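Local coordinates for AxyAgu115A (Amphibacillus xylanus NBRC 15112, PDB 6NPS), which belongs to glycoside hydrolase family 115 and probably removes glucuronic acid side groups from xylan as an alpha-glucuronidase, at residues R665-I670 with R676-P681; L687-F692 with I742-D747; I759-P764 with V768-P773. The protein carries 3 engineered substitutions. All blocks are in the same frame, centred on the assembly; numbering follows the deposited sequence.

Interaction 1: residues R665-I670 with R676-P681; sequences RLLVSI and RSEGSP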
ATOM      1  N   ARG A 665       5.578 -13.749 -20.610  1.00 43.77           N
ATOM      2  CA  ARG A 665       6.201 -14.113 -19.361  1.00 37.67           C
ATOM      3  C   ARG A 665       5.233 -14.943 -18.531  1.00 36.89           C
ATOM      4  O   ARG A 665       3.998 -14.833 -18.652  1.00 37.22           O
ATOM      5  CB  ARG A 665       6.615 -12.844 -18.583  1.00 38.14           C
ATOM      6  CG  ARG A 665       7.616 -11.967 -19.272  1.00 38.12           C
ATOM      7  CD  ARG A 665       7.493 -10.429 -18.885  1.00 33.30           C
ATOM      8  NE  ARG A 665       7.150 -10.255 -17.465  1.00 33.70           N
ATOM      9  CZ  ARG A 665       6.932  -9.072 -16.893  1.00 34.74           C
ATOM     10  NH1 ARG A 665       7.004  -7.979 -17.656  1.00 34.10           N
ATOM     11  NH2 ARG A 665       6.597  -8.997 -15.578  1.00 34.05           N
ATOM     12  N   LEU A 666       5.814 -15.754 -17.646  1.00 30.72           N
ATOM     13  CA  LEU A 666       5.058 -16.639 -16.789  1.00 31.98           C
ATOM     14  C   LEU A 666       5.618 -16.554 -15.379  1.00 36.64           C
ATOM     15  O   LEU A 666       6.834 -16.656 -15.175  1.00 36.85           O
ATOM     16  CB  LEU A 666       5.168 -18.102 -17.304  1.00 33.34           C
ATOM     17  CG  LEU A 666       4.423 -18.414 -18.598  1.00 34.41           C
ATOM     18  CD1 LEU A 666       4.708 -19.913 -18.975  1.00 31.70           C
ATOM     19  CD2 LEU A 666       2.925 -18.173 -18.432  1.00 32.70           C
ATOM     20  N   LEU A 667       4.742 -16.426 -14.409  1.00 31.74           N
ATOM     21  CA  LEU A 667       5.158 -16.382 -13.023  1.00 30.63           C
ATOM     22  C   LEU A 667       5.003 -17.774 -12.426  1.00 32.84           C
ATOM     23  O   LEU A 667       3.933 -18.375 -12.528  1.00 33.98           O
ATOM     24  CB  LEU A 667       4.316 -15.350 -12.262  1.00 29.09           C
ATOM     25  CG  LEU A 667       4.722 -15.272 -10.794  1.00 30.83           C
ATOM     26  CD1 LEU A 667       6.077 -14.534 -10.721  1.00 29.68           C
ATOM     27  CD2 LEU A 667       3.654 -14.554  -9.981  1.00 34.27           C
ATOM     28  N   VAL A 668       6.067 -18.291 -11.816  1.00 31.05           N
ATOM     29  CA  VAL A 668       6.006 -19.551 -11.075  1.00 31.57           C
ATOM     30  C   VAL A 668       5.927 -19.239  -9.585  1.00 30.72           C
ATOM     31  O   VAL A 668       6.773 -18.507  -9.059  1.00 32.49           O
ATOM     32  CB  VAL A 668       7.237 -20.428 -11.381  1.00 34.69           C
ATOM     33  CG1 VAL A 668       7.224 -21.715 -10.533  1.00 32.25           C
ATOM     34  CG2 VAL A 668       7.326 -20.734 -12.868  1.00 35.96           C
ATOM     35  N   SER A 669       4.942 -19.815  -8.882  1.00 29.42           N
ATOM     36  CA  SER A 669       4.808 -19.538  -7.460  1.00 34.13           C
ATOM     37  C   SER A 669       4.557 -20.821  -6.683  1.00 31.86           C
ATOM     38  O   SER A 669       3.906 -21.742  -7.179  1.00 33.32           O
ATOM     39  CB  SER A 669       3.685 -18.513  -7.206  1.00 40.39           C
ATOM     40  OG  SER A 669       2.422 -18.964  -7.690  1.00 43.88           O
ATOM     41  N   ILE A 670       5.092 -20.884  -5.468  1.00 31.57           N
ATOM     42  CA  ILE A 670       4.963 -22.068  -4.621  1.00 29.27           C
ATOM     43  C   ILE A 670       3.677 -21.923  -3.814  1.00 37.29           C
ATOM     44  O   ILE A 670       3.503 -20.935  -3.099  1.00 30.80           O
ATOM     45  CB  ILE A 670       6.169 -22.211  -3.677  1.00 33.38           C
ATOM     46  CG1 ILE A 670       7.493 -22.187  -4.456  1.00 34.01           C
ATOM     47  CG2 ILE A 670       6.008 -23.492  -2.785  1.00 36.62           C
ATOM     48  CD1 ILE A 670       7.509 -23.191  -5.611  1.00 32.44           C
ATOM     49  N   ARG A 676       8.181 -16.793  -5.327  1.00 32.56           N
ATOM     50  CA  ARG A 676       7.752 -16.726  -6.718  1.00 34.56           C
ATOM     51  C   ARG A 676       8.914 -16.303  -7.598  1.00 36.81           C
ATOM     52  O   ARG A 676       9.904 -15.731  -7.128  1.00 37.04           O
ATOM     53  CB  ARG A 676       6.553 -15.766  -6.889  1.00 26.18           C
ATOM     54  CG  ARG A 676       6.905 -14.257  -6.698  1.00 29.04           C
ATOM     55  CD  ARG A 676       5.885 -13.624  -5.798  1.00 40.52           C
ATOM     56  NE  ARG A 676       6.396 -12.365  -5.304  1.00 49.45           N
ATOM     57  CZ  ARG A 676       6.026 -11.801  -4.170  1.00 49.44           C
ATOM     58  NH1 ARG A 676       5.108 -12.380  -3.407  1.00 45.64           N
ATOM     59  NH2 ARG A 676       6.554 -10.636  -3.832  1.00 59.36           N
ATOM     60  N   SER A 677       8.781 -16.573  -8.892  1.00 31.96           N
ATOM     61  CA  SER A 677       9.888 -16.187  -9.753  1.00 30.48           C
ATOM     62  C   SER A 677       9.421 -16.178 -11.202  1.00 34.36           C
ATOM     63  O   SER A 677       8.632 -17.029 -11.609  1.00 31.00           O
ATOM     64  CB  SER A 677      11.077 -17.160  -9.604  1.00 33.41           C
ATOM     65  OG  SER A 677      12.073 -16.909 -10.606  1.00 36.64           O
ATOM     66  N   GLU A 678       9.954 -15.245 -11.990  1.00 28.79           N
ATOM     67  CA  GLU A 678       9.771 -15.302 -13.439  1.00 36.26           C
ATOM     68  C   GLU A 678      10.927 -15.960 -14.179  1.00 38.66           C
ATOM     69  O   GLU A 678      10.924 -15.967 -15.418  1.00 39.37           O
ATOM     70  CB  GLU A 678       9.518 -13.907 -14.006  1.00 39.63           C
ATOM     71  CG  GLU A 678       8.124 -13.399 -13.659  1.00 46.84           C
ATOM     72  CD  GLU A 678       7.626 -12.182 -14.492  1.00 56.69           C
ATOM     73  OE1 GLU A 678       8.065 -11.972 -15.647  1.00 57.45           O
ATOM     74  OE2 GLU A 678       6.751 -11.450 -13.977  1.00 57.00           O
ATOM     75  N   GLY A 679      11.909 -16.506 -13.462  1.00 37.23           N
ATOM     76  CA  GLY A 679      12.986 -17.233 -14.109  1.00 35.50           C
ATOM     77  C   GLY A 679      14.112 -16.379 -14.639  1.00 40.50           C
ATOM     78  O   GLY A 679      14.860 -16.832 -15.507  1.00 38.21           O
ATOM     79  N   SER A 680      14.277 -15.148 -14.129  1.00 35.04           N
ATOM     80  CA  SER A 680      15.400 -14.433 -14.710  1.00 36.11           C
ATOM     81  C   SER A 680      16.718 -14.945 -14.124  1.00 36.34           C
ATOM     82  O   SER A 680      16.823 -15.113 -12.905  1.00 38.07           O
ATOM     83  CB  SER A 680      15.296 -12.911 -14.423  1.00 37.29           C
ATOM     84  OG  SER A 680      16.545 -12.376 -14.849  1.00 47.17           O
ATOM     85  N   PRO A 681      17.754 -15.137 -14.942  1.00 39.53           N
ATOM     86  CA  PRO A 681      19.082 -15.426 -14.376  1.00 46.57           C
ATOM     87  C   PRO A 681      19.667 -14.294 -13.552  1.00 47.09           C
ATOM     88  O   PRO A 681      20.653 -14.522 -12.827  1.00 39.04           O
ATOM     89  CB  PRO A 681      19.959 -15.668 -15.614  1.00 50.93           C
ATOM     90  CG  PRO A 681      19.062 -15.578 -16.790  1.00 50.49           C
ATOM     91  CD  PRO A 681      17.819 -14.929 -16.405  1.00 41.85           C
TER
HETATM   92  O   HOH W   1       9.058 -16.476 -16.944  1.00 37.66           O
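The short beta hairpin 666-670/676-677 pairs Val668 with Ser677 at the border of an antiparallel sheet, and a salt bridge from Arg665 to Glu678 closes its open end. Val668 and Ser677 form a hydrogen-bonded pair: Val668 N donates to Ser677 O at 2.9 Å, and Ser677 N returns to Val668 O at 2.8 Å. The latter oxygen also receives a CA-H...O contact from Arg676 CA at 3.1 Å. Ser669 and Arg676 follow as a non-hydrogen-bonded pair, meeting CB to CB. Strand 676-677 is the outermost of the sheet in this chain, and it ends in an ST turn in which Ser677 OG accepts from Gly679 N; the same hydroxyl bonds Val684 O. At Glu678 the direct ladder gives way to a water that donates to Leu666 O and Glu678 O. The Glu678 side chain, with CG anti to its own carbonyl carbon (chi1 -73°), crosses Leu667 at about a right angle on its way to Arg665, with Leu667 CD1 3.8 Å from Glu678 CG. The Glu678 carboxylate is gripped side-on: Arg665 NE reaches Glu678 OE1 at 2.7 Å, tilted from the guanidinium plane, while Arg665 NH2 meets Glu678 OE2 at 2.9 Å almost within that plane, each oxygen using its syn lone pair. In the second subunit, Asn650 O accepts from Arg665 NH2 and Glu649 OE2 from Glu678 N, which places this ion pair at the dimer contact.

Interaction 2: residues L687-F692 with I742-D747; sequences LPLVDF and IHVFVD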
ATOM      1  N   LEU A 687      13.590 -21.608  -6.054  1.00 39.01           N
ATOM      2  CA  LEU A 687      12.544 -21.567  -5.036  1.00 39.83           C
ATOM      3  C   LEU A 687      12.477 -22.884  -4.260  1.00 44.74           C
ATOM      4  O   LEU A 687      12.489 -23.970  -4.867  1.00 38.28           O
ATOM      5  CB  LEU A 687      11.179 -21.307  -5.672  1.00 31.68           C
ATOM      6  CG  LEU A 687      11.024 -20.046  -6.535  1.00 36.69           C
ATOM      7  CD1 LEU A 687       9.616 -20.036  -7.151  1.00 35.91           C
ATOM      8  CD2 LEU A 687      11.293 -18.725  -5.760  1.00 32.85           C
ATOM      9  N   PRO A 688      12.392 -22.829  -2.931  1.00 41.67           N
ATOM     10  CA  PRO A 688      12.190 -24.062  -2.150  1.00 43.90           C
ATOM     11  C   PRO A 688      10.728 -24.447  -1.972  1.00 43.11           C
ATOM     12  O   PRO A 688       9.862 -23.623  -1.677  1.00 41.83           O
ATOM     13  CB  PRO A 688      12.814 -23.715  -0.789  1.00 43.62           C
ATOM     14  CG  PRO A 688      12.603 -22.223  -0.661  1.00 46.23           C
ATOM     15  CD  PRO A 688      12.788 -21.688  -2.085  1.00 46.22           C
ATOM     16  N   LEU A 689      10.449 -25.738  -2.126  1.00 39.31           N
ATOM     17  CA  LEU A 689       9.115 -26.268  -1.898  1.00 36.03           C
ATOM     18  C   LEU A 689       9.278 -27.281  -0.778  1.00 43.71           C
ATOM     19  O   LEU A 689       9.879 -28.348  -0.986  1.00 39.67           O
ATOM     20  CB  LEU A 689       8.563 -26.910  -3.167  1.00 38.51           C
ATOM     21  CG  LEU A 689       7.160 -27.475  -3.085  1.00 46.40           C
ATOM     22  CD1 LEU A 689       6.554 -27.482  -4.478  1.00 49.91           C
ATOM     23  CD2 LEU A 689       7.237 -28.887  -2.543  1.00 49.76           C
ATOM     24  N   VAL A 690       8.750 -26.973   0.405  1.00 40.98           N
ATOM     25  CA  VAL A 690       9.192 -27.698   1.590  1.00 43.87           C
ATOM     26  C   VAL A 690       8.138 -28.671   2.128  1.00 42.38           C
ATOM     27  O   VAL A 690       8.336 -29.245   3.198  1.00 41.24           O
ATOM     28  CB  VAL A 690       9.659 -26.724   2.682  1.00 47.38           C
ATOM     29  CG1 VAL A 690      10.808 -25.878   2.145  1.00 51.37           C
ATOM     30  CG2 VAL A 690       8.491 -25.860   3.198  1.00 38.77           C
ATOM     31  N   ASP A 691       7.044 -28.901   1.398  1.00 39.91           N
ATOM     32  CA  ASP A 691       5.937 -29.696   1.937  1.00 42.19           C
ATOM     33  C   ASP A 691       6.378 -31.107   2.337  1.00 40.12           C
ATOM     34  O   ASP A 691       5.849 -31.674   3.308  1.00 37.19           O
ATOM     35  CB  ASP A 691       4.802 -29.779   0.920  1.00 48.87           C
ATOM     36  CG  ASP A 691       4.312 -28.391   0.452  1.00 59.90           C
ATOM     37  OD1 ASP A 691       5.113 -27.631  -0.152  1.00 55.72           O
ATOM     38  OD2 ASP A 691       3.116 -28.081   0.665  1.00 66.65           O
ATOM     39  N   PHE A 692       7.330 -31.713   1.593  1.00 34.95           N
ATOM     40  CA  PHE A 692       7.690 -33.110   1.870  1.00 36.08           C
ATOM     41  C   PHE A 692       8.691 -33.230   3.002  1.00 38.62           C
ATOM     42  O   PHE A 692       9.115 -34.343   3.310  1.00 38.70           O
ATOM     43  CB  PHE A 692       8.240 -33.796   0.602  1.00 32.91           C
ATOM     44  CG  PHE A 692       7.261 -33.774  -0.542  1.00 35.29           C
ATOM     45  CD1 PHE A 692       6.222 -34.692  -0.603  1.00 36.86           C
ATOM     46  CD2 PHE A 692       7.345 -32.793  -1.532  1.00 36.14           C
ATOM     47  CE1 PHE A 692       5.292 -34.656  -1.660  1.00 37.78           C
ATOM     48  CE2 PHE A 692       6.420 -32.740  -2.566  1.00 35.30           C
ATOM     49  CZ  PHE A 692       5.396 -33.669  -2.633  1.00 34.39           C
ATOM     50  N   ILE A 742       0.378 -27.190 -10.869  1.00 38.46           N
ATOM     51  CA  ILE A 742       1.143 -28.406 -11.124  1.00 37.77           C
ATOM     52  C   ILE A 742       1.257 -29.150  -9.804  1.00 37.30           C
ATOM     53  O   ILE A 742       1.709 -28.578  -8.800  1.00 38.18           O
ATOM     54  CB  ILE A 742       2.537 -28.097 -11.709  1.00 36.61           C
ATOM     55  CG1 ILE A 742       2.456 -27.096 -12.892  1.00 36.22           C
ATOM     56  CG2 ILE A 742       3.299 -29.422 -12.069  1.00 33.96           C
ATOM     57  CD1 ILE A 742       1.645 -27.548 -14.091  1.00 38.96           C
ATOM     58  N   HIS A 743       0.820 -30.410  -9.784  1.00 38.47           N
ATOM     59  CA  HIS A 743       0.986 -31.234  -8.597  1.00 41.03           C
ATOM     60  C   HIS A 743       2.318 -31.957  -8.633  1.00 37.35           C
ATOM     61  O   HIS A 743       2.753 -32.456  -9.679  1.00 39.63           O
ATOM     62  CB  HIS A 743      -0.178 -32.217  -8.467  1.00 42.96           C
ATOM     63  CG  HIS A 743      -1.493 -31.526  -8.569  1.00 49.92           C
ATOM     64  ND1 HIS A 743      -2.057 -30.850  -7.509  1.00 51.32           N
ATOM     65  CD2 HIS A 743      -2.299 -31.303  -9.633  1.00 51.86           C
ATOM     66  CE1 HIS A 743      -3.179 -30.281  -7.904  1.00 51.34           C
ATOM     67  NE2 HIS A 743      -3.355 -30.552  -9.186  1.00 52.15           N
ATOM     68  N   VAL A 744       2.956 -32.034  -7.472  1.00 35.52           N
ATOM     69  CA  VAL A 744       4.261 -32.661  -7.326  1.00 34.35           C
ATOM     70  C   VAL A 744       4.083 -33.958  -6.540  1.00 38.96           C
ATOM     71  O   VAL A 744       3.373 -33.975  -5.532  1.00 42.53           O
ATOM     72  CB  VAL A 744       5.251 -31.731  -6.604  1.00 33.58           C
ATOM     73  CG1 VAL A 744       6.618 -32.379  -6.544  1.00 33.44           C
ATOM     74  CG2 VAL A 744       5.362 -30.392  -7.346  1.00 37.44           C
ATOM     75  N   PHE A 745       4.771 -35.018  -6.966  1.00 40.26           N
ATOM     76  CA  PHE A 745       4.643 -36.358  -6.375  1.00 45.91           C
ATOM     77  C   PHE A 745       6.018 -36.877  -5.990  1.00 44.31           C
ATOM     78  O   PHE A 745       6.952 -36.833  -6.802  1.00 41.07           O
ATOM     79  CB  PHE A 745       3.984 -37.364  -7.334  1.00 46.13           C
ATOM     80  CG  PHE A 745       2.715 -36.863  -7.940  1.00 52.21           C
ATOM     81  CD1 PHE A 745       1.596 -36.654  -7.148  1.00 51.81           C
ATOM     82  CD2 PHE A 745       2.642 -36.567  -9.300  1.00 53.73           C
ATOM     83  CE1 PHE A 745       0.417 -36.175  -7.693  1.00 47.12           C
ATOM     84  CE2 PHE A 745       1.453 -36.087  -9.851  1.00 49.74           C
ATOM     85  CZ  PHE A 745       0.349 -35.883  -9.040  1.00 42.31           C
ATOM     86  N   VAL A 746       6.129 -37.395  -4.765  1.00 41.11           N
ATOM     87  CA  VAL A 746       7.350 -38.035  -4.287  1.00 38.46           C
ATOM     88  C   VAL A 746       7.064 -39.515  -4.056  1.00 40.71           C
ATOM     89  O   VAL A 746       6.164 -39.868  -3.285  1.00 41.94           O
ATOM     90  CB  VAL A 746       7.858 -37.365  -3.002  1.00 37.67           C
ATOM     91  CG1 VAL A 746       8.964 -38.194  -2.366  1.00 36.98           C
ATOM     92  CG2 VAL A 746       8.381 -35.964  -3.326  1.00 32.55           C
ATOM     93  N   ASP A 747       7.834 -40.379  -4.703  1.00 38.34           N
ATOM     94  CA  ASP A 747       7.724 -41.810  -4.440  1.00 40.59           C
ATOM     95  C   ASP A 747       8.576 -42.132  -3.225  1.00 41.23           C
ATOM     96  O   ASP A 747       9.798 -42.223  -3.319  1.00 45.49           O
ATOM     97  CB  ASP A 747       8.165 -42.617  -5.648  1.00 41.02           C
ATOM     98  CG  ASP A 747       7.928 -44.113  -5.458  1.00 59.80           C
ATOM     99  OD1 ASP A 747       7.276 -44.502  -4.450  1.00 58.96           O
ATOM    100  OD2 ASP A 747       8.382 -44.883  -6.331  1.00 65.81           O
TER
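Phe692 presents one face of its ring to Val746, whose CG2 methyl sits almost exactly over the ring centre, 3.5 Å from the centroid and 4° off the normal. This is a centred CH-pi contact, and all six ring carbons lie at nearly the same distance from the methyl. Beside it, Val746 CB approaches Phe692 CD1 at 3.9 Å, so the branched side chain leans over one flank of the ring. Val744 O lies at the edge, in the ring plane, 3.5 Å from Phe692 CZ; Val744 CG1 comes obliquely from the Val746 side of the ring, 4.0 Å from Phe692 CE2. The ring thus fills the notch between two valines that project from the same side of strand 739-746. That strand belongs to one sheet of a beta sandwich, while Leu687 and Pro688 lie on the outermost strand of the other, so Leu689 and Phe692 reach across from the margin of one layer to the interior face of its partner. Were Phe692 an alanine, the notch beside Val744 would probably be left as a gap and the Val746 methyl would lose the aromatic face it rests on. With CG anti to the carbonyl carbon (chi1 -58°), Phe692 swings its ring out from the short 3-10 turn towards the strand. Val772 and Val774 also touch the ring. Farther along, the Leu689 side chain meets the other branch of Val744 more loosely, Leu689 CD1 to Val744 CG2 at 4.3 Å.

Interaction 3: residues I759-P764 with V768-P773; sequences ITVKTP and VTIVVP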
ATOM      1  N   ILE A 759      13.077 -29.632  -9.559  1.00 36.60           N
ATOM      2  CA  ILE A 759      12.160 -29.482 -10.678  1.00 37.51           C
ATOM      3  C   ILE A 759      12.617 -28.276 -11.493  1.00 40.40           C
ATOM      4  O   ILE A 759      12.890 -27.204 -10.933  1.00 42.02           O
ATOM      5  CB  ILE A 759      10.713 -29.281 -10.177  1.00 42.71           C
ATOM      6  CG1 ILE A 759      10.270 -30.432  -9.264  1.00 39.31           C
ATOM      7  CG2 ILE A 759       9.743 -29.023 -11.361  1.00 40.62           C
ATOM      8  CD1 ILE A 759       9.054 -30.059  -8.419  1.00 37.91           C
ATOM      9  N   THR A 760      12.682 -28.426 -12.807  1.00 37.80           N
ATOM     10  CA  THR A 760      13.037 -27.320 -13.682  1.00 38.27           C
ATOM     11  C   THR A 760      11.816 -26.894 -14.494  1.00 37.49           C
ATOM     12  O   THR A 760      11.181 -27.724 -15.148  1.00 38.20           O
ATOM     13  CB  THR A 760      14.187 -27.712 -14.596  1.00 42.84           C
ATOM     14  OG1 THR A 760      15.390 -27.768 -13.817  1.00 44.61           O
ATOM     15  CG2 THR A 760      14.339 -26.668 -15.724  1.00 49.29           C
ATOM     16  N   VAL A 761      11.473 -25.607 -14.432  1.00 32.67           N
ATOM     17  CA  VAL A 761      10.337 -25.058 -15.172  1.00 30.51           C
ATOM     18  C   VAL A 761      10.890 -24.056 -16.178  1.00 40.36           C
ATOM     19  O   VAL A 761      11.357 -22.975 -15.787  1.00 38.96           O
ATOM     20  CB  VAL A 761       9.319 -24.364 -14.268  1.00 35.15           C
ATOM     21  CG1 VAL A 761       8.142 -23.880 -15.122  1.00 38.28           C
ATOM     22  CG2 VAL A 761       8.857 -25.305 -13.165  1.00 44.21           C
ATOM     23  N   LYS A 762      10.783 -24.375 -17.462  1.00 31.32           N
ATOM     24  CA  LYS A 762      11.259 -23.487 -18.508  1.00 41.39           C
ATOM     25  C   LYS A 762      10.084 -22.711 -19.082  1.00 44.37           C
ATOM     26  O   LYS A 762       9.023 -23.287 -19.370  1.00 40.42           O
ATOM     27  CB  LYS A 762      12.019 -24.255 -19.589  1.00 48.00           C
ATOM     28  CG  LYS A 762      13.425 -24.548 -19.104  1.00 60.64           C
ATOM     29  CD  LYS A 762      14.392 -24.958 -20.202  1.00 74.14           C
ATOM     30  CE  LYS A 762      13.732 -25.861 -21.222  1.00 81.14           C
ATOM     31  NZ  LYS A 762      13.983 -27.314 -20.968  1.00 86.27           N
ATOM     32  N   THR A 763      10.258 -21.387 -19.189  1.00 41.07           N
ATOM     33  CA  THR A 763       9.237 -20.482 -19.694  1.00 41.23           C
ATOM     34  C   THR A 763       9.818 -19.720 -20.881  1.00 43.44           C
ATOM     35  O   THR A 763      11.024 -19.821 -21.143  1.00 44.77           O
ATOM     36  CB  THR A 763       8.793 -19.497 -18.611  1.00 42.62           C
ATOM     37  OG1 THR A 763       9.816 -18.509 -18.455  1.00 42.36           O
ATOM     38  CG2 THR A 763       8.517 -20.208 -17.261  1.00 43.74           C
ATOM     39  N   PRO A 764       9.010 -18.960 -21.627  1.00 43.03           N
ATOM     40  CA  PRO A 764       9.553 -18.274 -22.812  1.00 45.99           C
ATOM     41  C   PRO A 764      10.674 -17.305 -22.506  1.00 44.85           C
ATOM     42  O   PRO A 764      11.465 -17.007 -23.407  1.00 45.97           O
ATOM     43  CB  PRO A 764       8.326 -17.561 -23.399  1.00 46.12           C
ATOM     44  CG  PRO A 764       7.192 -18.502 -23.037  1.00 44.98           C
ATOM     45  CD  PRO A 764       7.531 -18.939 -21.634  1.00 44.53           C
ATOM     46  N   VAL A 768      12.950 -21.482 -13.970  1.00 33.95           N
ATOM     47  CA  VAL A 768      12.804 -21.495 -12.513  1.00 36.19           C
ATOM     48  C   VAL A 768      13.174 -22.891 -12.028  1.00 40.39           C
ATOM     49  O   VAL A 768      12.681 -23.891 -12.568  1.00 38.06           O
ATOM     50  CB  VAL A 768      11.380 -21.109 -12.076  1.00 33.09           C
ATOM     51  CG1 VAL A 768      11.213 -21.247 -10.534  1.00 29.82           C
ATOM     52  CG2 VAL A 768      11.066 -19.630 -12.503  1.00 30.59           C
ATOM     53  N   THR A 769      14.045 -22.974 -11.027  1.00 33.76           N
ATOM     54  CA  THR A 769      14.339 -24.252 -10.392  1.00 35.79           C
ATOM     55  C   THR A 769      13.593 -24.328  -9.066  1.00 35.84           C
ATOM     56  O   THR A 769      13.612 -23.372  -8.280  1.00 38.42           O
ATOM     57  CB  THR A 769      15.847 -24.368 -10.222  1.00 41.64           C
ATOM     58  OG1 THR A 769      16.423 -24.184 -11.516  1.00 45.74           O
ATOM     59  CG2 THR A 769      16.264 -25.704  -9.680  1.00 42.92           C
ATOM     60  N   ILE A 770      12.861 -25.414  -8.853  1.00 31.03           N
ATOM     61  CA  ILE A 770      12.150 -25.635  -7.600  1.00 30.58           C
ATOM     62  C   ILE A 770      12.883 -26.730  -6.841  1.00 38.36           C
ATOM     63  O   ILE A 770      13.057 -27.851  -7.360  1.00 35.91           O
ATOM     64  CB  ILE A 770      10.683 -26.000  -7.853  1.00 33.80           C
ATOM     65  CG1 ILE A 770       9.988 -24.858  -8.580  1.00 37.92           C
ATOM     66  CG2 ILE A 770       9.966 -26.376  -6.546  1.00 34.54           C
ATOM     67  CD1 ILE A 770       8.522 -25.097  -8.782  1.00 41.07           C
ATOM     68  N   VAL A 771      13.389 -26.405  -5.648  1.00 38.07           N
ATOM     69  CA  VAL A 771      14.164 -27.375  -4.880  1.00 36.66           C
ATOM     70  C   VAL A 771      13.224 -28.107  -3.943  1.00 40.75           C
ATOM     71  O   VAL A 771      12.453 -27.477  -3.212  1.00 37.15           O
ATOM     72  CB  VAL A 771      15.305 -26.713  -4.101  1.00 36.16           C
ATOM     73  CG1 VAL A 771      16.086 -27.813  -3.315  1.00 36.69           C
ATOM     74  CG2 VAL A 771      16.240 -25.989  -5.088  1.00 41.07           C
ATOM     75  N   VAL A 772      13.280 -29.440  -3.968  1.00 40.33           N
ATOM     76  CA  VAL A 772      12.315 -30.250  -3.233  1.00 34.71           C
ATOM     77  C   VAL A 772      13.076 -31.137  -2.255  1.00 38.42           C
ATOM     78  O   VAL A 772      13.457 -32.263  -2.597  1.00 37.92           O
ATOM     79  CB  VAL A 772      11.434 -31.067  -4.191  1.00 39.90           C
ATOM     80  CG1 VAL A 772      10.322 -31.850  -3.420  1.00 38.20           C
ATOM     81  CG2 VAL A 772      10.810 -30.142  -5.259  1.00 34.85           C
ATOM     82  N   PRO A 773      13.305 -30.684  -1.025  1.00 38.53           N
ATOM     83  CA  PRO A 773      13.907 -31.558  -0.014  1.00 36.53           C
ATOM     84  C   PRO A 773      12.840 -32.432   0.638  1.00 38.82           C
ATOM     85  O   PRO A 773      11.688 -32.033   0.805  1.00 43.97           O
ATOM     86  CB  PRO A 773      14.511 -30.560   0.984  1.00 39.54           C
ATOM     87  CG  PRO A 773      13.536 -29.387   0.931  1.00 41.37           C
ATOM     88  CD  PRO A 773      13.022 -29.319  -0.507  1.00 35.89           C
TER
HETATM   89  O   HOH W   2      17.340 -26.063 -12.894  1.00 50.83           O
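Ile759 and Ile770 form a hydrogen-bonded pair, each N-H lying in the plane of the carbonyl it meets, while their side chains rise together from one face of the beta hairpin 754-763/766-775. Val761 and Val768 share that apolar face; Thr760 and Thr769 occupy the reverse. The axes of 759-763 and 768-773 approach to 4.7 Å and run antiparallel. Ile759 N donates to Ile770 O at 2.8 Å and Ile770 N to Ile759 O at 2.7 Å, both nearly straight. Two residues on, Val761 and Val768 exchange a second such pair, although there Val768 N comes in tilted from the plane of the Val761 carbonyl. Between these pairs, Thr769 CA adds a CA-H...O contact to Ile759 O.

On the threonine face the two hydroxyls are too far apart to bond directly, Thr760 OG1 and Thr769 OG1 being separated by 4.4 Å. A single water spans them, 2.7 Å from Thr760 OG1, and ties this partly exposed side of the non-hydrogen-bonded pair together. The apolar face turns inward in the beta sandwich: Val761 and Val768 rest on Val668 of the other sheet, and Ile770 on Ile670. Ile759 and Ile770 pack directly, CB to CB at 4.0 Å. The Ile759 chain, extended beyond CG1 (chi2 162°), carries its end obliquely across to Val772, where Ile759 CD1 touches Val772 CG2 at 3.6 Å.

In the fold
All three interactions lie in one beta sandwich, far from the centre of the chain. Interactions 1 and 3 are hairpins, one in each sheet, with centres about 9 Å apart; their facing sides meet where Val668 packs on Val768 and Ile670 on Ile770. Interaction 2 spans the layers without a hydrogen bond between its segments. It is joined to interaction 3 through Leu687, whose backbone probably bonds Thr769 and Val771, and through Phe692 against Val772, while Leu687 CD1 also packs on Val668 O of interaction 1. The chemistry follows position: an ion pair at the subunit boundary in interaction 1, mainly apolar packing round an aromatic ring in interaction 2, and in interaction 3 a buried aliphatic face backed by a watered threonine face.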